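Local coordinates for protein glutathione S-transferase (Sulfitobacter, PDB 4GF0) that binds glutathione and, as a glutathione S-transferase homologue, probably catalyses its conjugation to electrophilic substrates, at residues A[56-59]-A[60-64]; A[94-97]-A[98-101]; A[131-134]-A[135-139]. One frame throughout, in Å; residues are numbered along the deposited sequence.

In the fold
Contact 1 (56-59 with 60-64) is a partly buried hairpin turn of the thioredoxin-like N-terminal domain, whereas contacts 2 and 3 are successive-turn contacts within helices 89-111 and 123-148, neighbours in the chain. Contact 2 is buried and lies about 21 Å, centre to centre, from contact 3, which, like contact 1, is only partly buried; contacts 1 and 3 fall on opposite sides of the chain's centre. All three touch the second subunit. Their chemistry follows their place: a carboxylate braces the turn and an isoleucine methyl covers a guanidinium face beside it, paired methionines and a tyrosine line the buried helical contact, and a proline kinks the other helix.

Contact 1. Residues A[56-59]-A[60-64]; sequences ALRL and EDDTI
Ile64 CD1 lies over one face of the Arg58 guanidinium, near its centre and 3.6 Å from Arg58 CZ. The arginine chain leaves with CG anti to the backbone N (chi1 179°) and then bends at chi3, which brings the flat group back over the isoleucine. Arg58 and Ile64 are directly paired across the antiparallel strands (a non-hydrogen-bonded pair), with both side chains on the same face of the sheet. Two residues earlier in the strand, Ala56 CB meets Ile64 CG2 at 4.0 Å.

Closing the hairpin, Leu59 N donates to Thr63 O at 2.8 Å, almost straight. Asp62 N reaches Leu59 O at 3.0 Å from above the carbonyl plane, within a type I beta turn running from Leu59 to Asp62. The turn is braced by Asp61, whose OD1 accepts from Thr63 N at 3.1 Å, an Asx turn, and from Thr63 OG1 at 2.8 Å. Both donors arrive from the same face of the carboxylate.

Leu59 and Thr63 lie alongside each other, with Leu59 CD1 4.0 Å from Thr63 CB, and Leu59 also packs on Tyr74 of helix 68-78 and on Thr90 of the second subunit. Arg58 NH2 is hydrogen-bonded to Tyr7 OH.

The hairpin joins strands 56-58 and 64-66, the latter outermost in the thioredoxin-like sheet. Two bonds on one oxygen should restrict rotation of the Asp61 carboxylate, while Arg58 combines an apolar cover over one face with a polar partner at NH2.

Contact 2. Residues A[94-97]-A[98-101]; sequences QMRS and AMYY
Met95 and Met99 make a one-turn, i to i+4 pair in a buried contact on helix 89-111, a helix that meets the second subunit. Their side chains run alongside each other and point the same way, with Met95 CG 4.0 Å from Met99 SD. Both chains bend at chi3. That bend in Met95 also brings its CE over one face of the Arg96 guanidinium, offset toward the rim.

Four regular backbone bonds hold the turns; the shortest joins Tyr100 N to Arg96 O at 2.8 Å, with an angle of 169° at the hydrogen. The same carbonyl oxygen lies at the edge of the Tyr100 ring, in its plane, 3.3 Å from Tyr100 CD2. With chi1 at -83°, the ring leans back beside the preceding turn.

Arg96 NE forms a salt bridge with Asp73 of its own chain, and Ser97 OG is hydrogen-bonded to Thr66 OG1 of the second subunit. The Tyr100 ring stacks on Tyr100 of that subunit.

The methionine pair supplies apolar contact, Met95 within the chain and Met99 also against Tyr100 of the second subunit. The charge of buried Arg96 is probably offset by Asp73 of its own chain, and an aromatic stack with a hydroxyl bond joins the subunits.

Contact 3. Residues A[131-134]-A[135-139]; sequences AQVP and ETMAA
Apolar packing across this turn of helix 123-148 rests on Val133 and Met137, which lie side by side with Val133 CG1 3.8 Å from Met137 CG. Met137 CG stands beside its own backbone N (chi1 -70°), which turns it back toward that valine branch, and the side chain also packs on Met106 and Ala109 of helix 89-111. Val133 meets Asp176 from a nearby loop, as does Met137.

Among the backbone bonds, Thr136 N donates to Gln132 O at 2.9 Å. Met137 N to Val133 O is equally short at 2.9 Å. The next bond is longer, Ala138 N meeting Pro134 O at 3.2 Å. Glu135 N makes a weak bond to Gln132 O, its hydrogen angle only 121°.

Side-chain polar contacts are looser. Thr136 OG1 sits between its own backbone N and carbonyl carbon (chi1 60°), a position that turns it toward the preceding turn; it lies 3.4 Å from Val133 O and 3.5 Å from Gln132 O. Both bonds would be weak, and which acceptor takes the proton is unsettled. Gln132 NE2 is hydrogen-bonded to Asp128 O, and Thr136 also packs on Arg118 of the second subunit.

Pro134 has no N-H to give to the turn before, and the helix kinks there: this is a proline-kinked helix in the all-helical C-terminal domain of the glutathione transferase fold.

Contact 1. Residues A[56-59]-A[60-64]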
loop_
_atom_site.group_PDB
_atom_site.type_symbol
_atom_site.label_atom_id
_atom_site.label_comp_id
_atom_site.label_asym_id
_atom_site.label_seq_id
_atom_site.Cartn_x
_atom_site.Cartn_y
_atom_site.Cartn_z
ATOM N N ALA A 56 1.643 -8.979 10.548
ATOM C CA ALA A 56 0.738 -10.000 10.041
ATOM C C ALA A 56 -0.329 -10.136 11.108
ATOM O O ALA A 56 -0.064 -9.927 12.298
ATOM C CB ALA A 56 1.469 -11.333 9.820
ATOM N N LEU A 57 -1.537 -10.484 10.691
ATOM C CA LEU A 57 -2.640 -10.614 11.633
ATOM C C LEU A 57 -3.265 -11.984 11.480
ATOM O O LEU A 57 -3.625 -12.385 10.372
ATOM C CB LEU A 57 -3.692 -9.536 11.348
ATOM C CG LEU A 57 -4.825 -9.385 12.366
ATOM C CD1 LEU A 57 -4.289 -8.753 13.668
ATOM C CD2 LEU A 57 -5.946 -8.541 11.754
ATOM N N ARG A 58 -3.399 -12.708 12.589
ATOM C CA ARG A 58 -4.077 -13.985 12.541
ATOM C C ARG A 58 -5.508 -13.801 13.014
ATOM O O ARG A 58 -5.755 -13.300 14.121
ATOM C CB ARG A 58 -3.374 -15.022 13.424
ATOM C CG ARG A 58 -4.081 -16.371 13.424
ATOM C CD ARG A 58 -3.475 -17.340 14.434
ATOM N NE ARG A 58 -2.054 -17.538 14.176
ATOM C CZ ARG A 58 -1.570 -18.331 13.223
ATOM N NH1 ARG A 58 -2.397 -19.008 12.433
ATOM N NH2 ARG A 58 -0.256 -18.444 13.058
ATOM N N LEU A 59 -6.450 -14.217 12.180
ATOM C CA LEU A 59 -7.868 -14.043 12.499
ATOM C C LEU A 59 -8.357 -15.176 13.382
ATOM O O LEU A 59 -7.618 -16.128 13.650
ATOM C CB LEU A 59 -8.696 -13.978 11.216
ATOM C CG LEU A 59 -8.272 -12.891 10.231
ATOM C CD1 LEU A 59 -9.275 -12.830 9.072
ATOM C CD2 LEU A 59 -8.126 -11.528 10.915
ATOM N N GLU A 60 -9.606 -15.075 13.830
ATOM C CA GLU A 60 -10.177 -16.067 14.730
ATOM C C GLU A 60 -10.239 -17.450 14.096
ATOM O O GLU A 60 -10.223 -18.459 14.807
ATOM C CB GLU A 60 -11.569 -15.630 15.206
ATOM C CG GLU A 60 -11.576 -14.342 16.027
ATOM C CD GLU A 60 -12.971 -13.736 16.132
ATOM O OE1 GLU A 60 -13.730 -13.848 15.142
ATOM O OE2 GLU A 60 -13.314 -13.159 17.196
ATOM N N ASP A 61 -10.295 -17.504 12.767
ATOM C CA ASP A 61 -10.342 -18.798 12.069
ATOM C C ASP A 61 -8.981 -19.234 11.533
ATOM O O ASP A 61 -8.912 -20.138 10.697
ATOM C CB ASP A 61 -11.366 -18.781 10.925
ATOM C CG ASP A 61 -10.944 -17.890 9.761
ATOM O OD1 ASP A 61 -9.907 -17.185 9.844
ATOM O OD2 ASP A 61 -11.680 -17.868 8.750
ATOM N N ASP A 62 -7.924 -18.569 12.011
ATOM C CA ASP A 62 -6.517 -18.880 11.700
ATOM C C ASP A 62 -6.018 -18.355 10.354
ATOM O O ASP A 62 -4.859 -18.565 9.995
ATOM C CB ASP A 62 -6.208 -20.373 11.847
ATOM C CG ASP A 62 -6.598 -20.911 13.211
ATOM O OD1 ASP A 62 -6.509 -20.149 14.196
ATOM O OD2 ASP A 62 -6.998 -22.089 13.295
ATOM N N THR A 63 -6.877 -17.659 9.619
ATOM C CA THR A 63 -6.444 -16.976 8.401
ATOM C C THR A 63 -5.387 -15.936 8.755
ATOM O O THR A 63 -5.544 -15.209 9.736
ATOM C CB THR A 63 -7.620 -16.228 7.755
ATOM O OG1 THR A 63 -8.595 -17.177 7.327
ATOM C CG2 THR A 63 -7.151 -15.393 6.558
ATOM N N ILE A 64 -4.316 -15.854 7.962
ATOM C CA ILE A 64 -3.306 -14.810 8.146
ATOM C C ILE A 64 -3.513 -13.714 7.107
ATOM O O ILE A 64 -3.600 -14.000 5.907
ATOM C CB ILE A 64 -1.859 -15.358 7.974
ATOM C CG1 ILE A 64 -1.600 -16.549 8.906
ATOM C CG2 ILE A 64 -0.825 -14.239 8.179
ATOM C CD1 ILE A 64 -1.522 -16.188 10.381
#

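Contact 2. Residues A[94-97]-A[98-101]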
loop_
_atom_site.group_PDB
_atom_site.type_symbol
_atom_site.label_atom_id
_atom_site.label_comp_id
_atom_site.label_asym_id
_atom_site.label_seq_id
_atom_site.Cartn_x
_atom_site.Cartn_y
_atom_site.Cartn_z
ATOM N N GLN A 94 -9.902 10.146 0.548
ATOM C CA GLN A 94 -8.797 10.995 0.961
ATOM C C GLN A 94 -8.000 10.305 2.063
ATOM O O GLN A 94 -6.783 10.433 2.120
ATOM C CB GLN A 94 -9.321 12.363 1.404
ATOM C CG GLN A 94 -9.934 13.158 0.263
ATOM C CD GLN A 94 -10.691 14.374 0.739
ATOM O OE1 GLN A 94 -11.386 14.326 1.760
ATOM N NE2 GLN A 94 -10.578 15.475 -0.007
ATOM N N MET A 95 -8.706 9.582 2.932
ATOM C CA MET A 95 -8.081 8.767 3.967
ATOM C C MET A 95 -7.209 7.708 3.301
ATOM O O MET A 95 -6.051 7.534 3.660
ATOM C CB MET A 95 -9.156 8.088 4.820
ATOM C CG MET A 95 -8.626 7.130 5.884
ATOM S SD MET A 95 -9.924 6.038 6.478
ATOM C CE MET A 95 -10.037 4.880 5.103
ATOM N N ARG A 96 -7.753 7.016 2.306
ATOM C CA ARG A 96 -6.994 5.944 1.654
ATOM C C ARG A 96 -5.863 6.464 0.783
ATOM O O ARG A 96 -4.855 5.782 0.608
ATOM C CB ARG A 96 -7.908 4.986 0.874
ATOM C CG ARG A 96 -8.738 4.104 1.805
ATOM C CD ARG A 96 -9.384 2.939 1.079
ATOM N NE ARG A 96 -10.290 2.261 2.005
ATOM C CZ ARG A 96 -11.594 2.510 2.091
ATOM N NH1 ARG A 96 -12.164 3.393 1.275
ATOM N NH2 ARG A 96 -12.328 1.869 2.997
ATOM N N SER A 97 -6.018 7.670 0.245
ATOM C CA SER A 97 -4.947 8.270 -0.537
ATOM C C SER A 97 -3.748 8.460 0.365
ATOM O O SER A 97 -2.617 8.188 -0.029
ATOM C CB SER A 97 -5.373 9.623 -1.100
ATOM O OG SER A 97 -4.277 10.250 -1.748
ATOM N N ALA A 98 -3.998 8.926 1.586
ATOM C CA ALA A 98 -2.913 9.119 2.540
ATOM C C ALA A 98 -2.257 7.780 2.841
ATOM O O ALA A 98 -1.031 7.678 2.893
ATOM C CB ALA A 98 -3.437 9.751 3.825
ATOM N N MET A 99 -3.075 6.749 3.024
ATOM C CA MET A 99 -2.555 5.420 3.357
ATOM C C MET A 99 -1.711 4.830 2.228
ATOM O O MET A 99 -0.627 4.313 2.466
ATOM C CB MET A 99 -3.688 4.473 3.766
ATOM C CG MET A 99 -4.432 4.952 5.011
ATOM S SD MET A 99 -6.069 4.194 5.185
ATOM C CE MET A 99 -5.619 2.494 5.486
ATOM N N TYR A 100 -2.195 4.915 0.997
ATOM C CA TYR A 100 -1.414 4.393 -0.119
ATOM C C TYR A 100 -0.157 5.208 -0.364
ATOM O O TYR A 100 0.857 4.649 -0.774
ATOM C CB TYR A 100 -2.248 4.287 -1.396
ATOM C CG TYR A 100 -3.062 3.011 -1.460
ATOM C CD1 TYR A 100 -2.522 1.849 -1.988
ATOM C CD2 TYR A 100 -4.368 2.974 -0.993
ATOM C CE1 TYR A 100 -3.259 0.675 -2.052
ATOM C CE2 TYR A 100 -5.116 1.802 -1.044
ATOM C CZ TYR A 100 -4.554 0.663 -1.583
ATOM O OH TYR A 100 -5.290 -0.488 -1.654
ATOM N N TYR A 101 -0.218 6.518 -0.125
ATOM C CA TYR A 101 0.986 7.348 -0.230
ATOM C C TYR A 101 2.048 6.863 0.755
ATOM O O TYR A 101 3.232 6.752 0.427
ATOM C CB TYR A 101 0.683 8.828 0.035
ATOM C CG TYR A 101 1.929 9.677 0.003
ATOM C CD1 TYR A 101 2.480 10.079 -1.202
ATOM C CD2 TYR A 101 2.566 10.054 1.176
ATOM C CE1 TYR A 101 3.623 10.842 -1.245
ATOM C CE2 TYR A 101 3.721 10.831 1.142
ATOM C CZ TYR A 101 4.236 11.219 -0.073
ATOM O OH TYR A 101 5.380 11.979 -0.126
#

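Contact 3. Residues A[131-134]-A[135-139]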
loop_
_atom_site.group_PDB
_atom_site.type_symbol
_atom_site.label_atom_id
_atom_site.label_comp_id
_atom_site.label_asym_id
_atom_site.label_seq_id
_atom_site.Cartn_x
_atom_site.Cartn_y
_atom_site.Cartn_z
ATOM N N ALA A 131 22.405 7.623 2.202
ATOM C CA ALA A 131 22.716 9.049 2.315
ATOM C C ALA A 131 21.572 9.957 1.855
ATOM O O ALA A 131 21.497 11.119 2.262
ATOM C CB ALA A 131 24.001 9.377 1.559
ATOM N N GLN A 132 20.683 9.432 1.013
ATOM C CA GLN A 132 19.604 10.239 0.455
ATOM C C GLN A 132 18.372 10.289 1.352
ATOM O O GLN A 132 17.493 11.121 1.138
ATOM C CB GLN A 132 19.179 9.724 -0.925
ATOM C CG GLN A 132 20.314 9.487 -1.897
ATOM C CD GLN A 132 21.296 10.638 -1.952
ATOM O OE1 GLN A 132 20.910 11.810 -1.955
ATOM N NE2 GLN A 132 22.583 10.307 -1.994
ATOM N N VAL A 133 18.312 9.407 2.345
ATOM C CA VAL A 133 17.119 9.279 3.195
ATOM C C VAL A 133 16.684 10.567 3.922
ATOM O O VAL A 133 15.485 10.849 4.001
ATOM C CB VAL A 133 17.236 8.084 4.187
ATOM C CG1 VAL A 133 16.033 8.023 5.135
ATOM C CG2 VAL A 133 17.334 6.774 3.419
ATOM N N PRO A 134 17.640 11.350 4.463
ATOM C CA PRO A 134 17.174 12.598 5.080
ATOM C C PRO A 134 16.498 13.509 4.063
ATOM O O PRO A 134 15.536 14.205 4.395
ATOM C CB PRO A 134 18.465 13.235 5.595
ATOM C CG PRO A 134 19.347 12.072 5.884
ATOM C CD PRO A 134 19.058 11.088 4.781
ATOM N N GLU A 135 16.969 13.483 2.824
ATOM C CA GLU A 135 16.363 14.316 1.793
ATOM C C GLU A 135 15.044 13.765 1.249
ATOM O O GLU A 135 14.099 14.527 1.045
ATOM C CB GLU A 135 17.359 14.602 0.671
ATOM C CG GLU A 135 18.514 15.474 1.153
ATOM C CD GLU A 135 19.575 15.673 0.101
ATOM O OE1 GLU A 135 19.216 15.818 -1.088
ATOM O OE2 GLU A 135 20.772 15.682 0.463
ATOM N N THR A 136 14.960 12.453 1.027
ATOM C CA THR A 136 13.718 11.867 0.528
ATOM C C THR A 136 12.607 11.921 1.580
ATOM O O THR A 136 11.446 12.153 1.248
ATOM C CB THR A 136 13.893 10.415 0.031
ATOM O OG1 THR A 136 14.351 9.587 1.108
ATOM C CG2 THR A 136 14.886 10.362 -1.115
ATOM N N MET A 137 12.958 11.699 2.843
ATOM C CA MET A 137 11.967 11.770 3.917
ATOM C C MET A 137 11.505 13.203 4.173
ATOM O O MET A 137 10.346 13.432 4.515
ATOM C CB MET A 137 12.496 11.140 5.214
ATOM C CG MET A 137 12.631 9.620 5.152
ATOM S SD MET A 137 11.072 8.723 4.928
ATOM C CE MET A 137 10.354 8.877 6.556
ATOM N N ALA A 138 12.406 14.168 3.997
ATOM C CA ALA A 138 12.027 15.566 4.156
ATOM C C ALA A 138 11.040 15.948 3.058
ATOM O O ALA A 138 10.067 16.674 3.304
ATOM C CB ALA A 138 13.247 16.467 4.100
ATOM N N ALA A 139 11.280 15.448 1.849
ATOM C CA ALA A 139 10.395 15.740 0.727
ATOM C C ALA A 139 9.032 15.110 0.975
ATOM O O ALA A 139 7.992 15.703 0.661
ATOM C CB ALA A 139 11.000 15.248 -0.602
#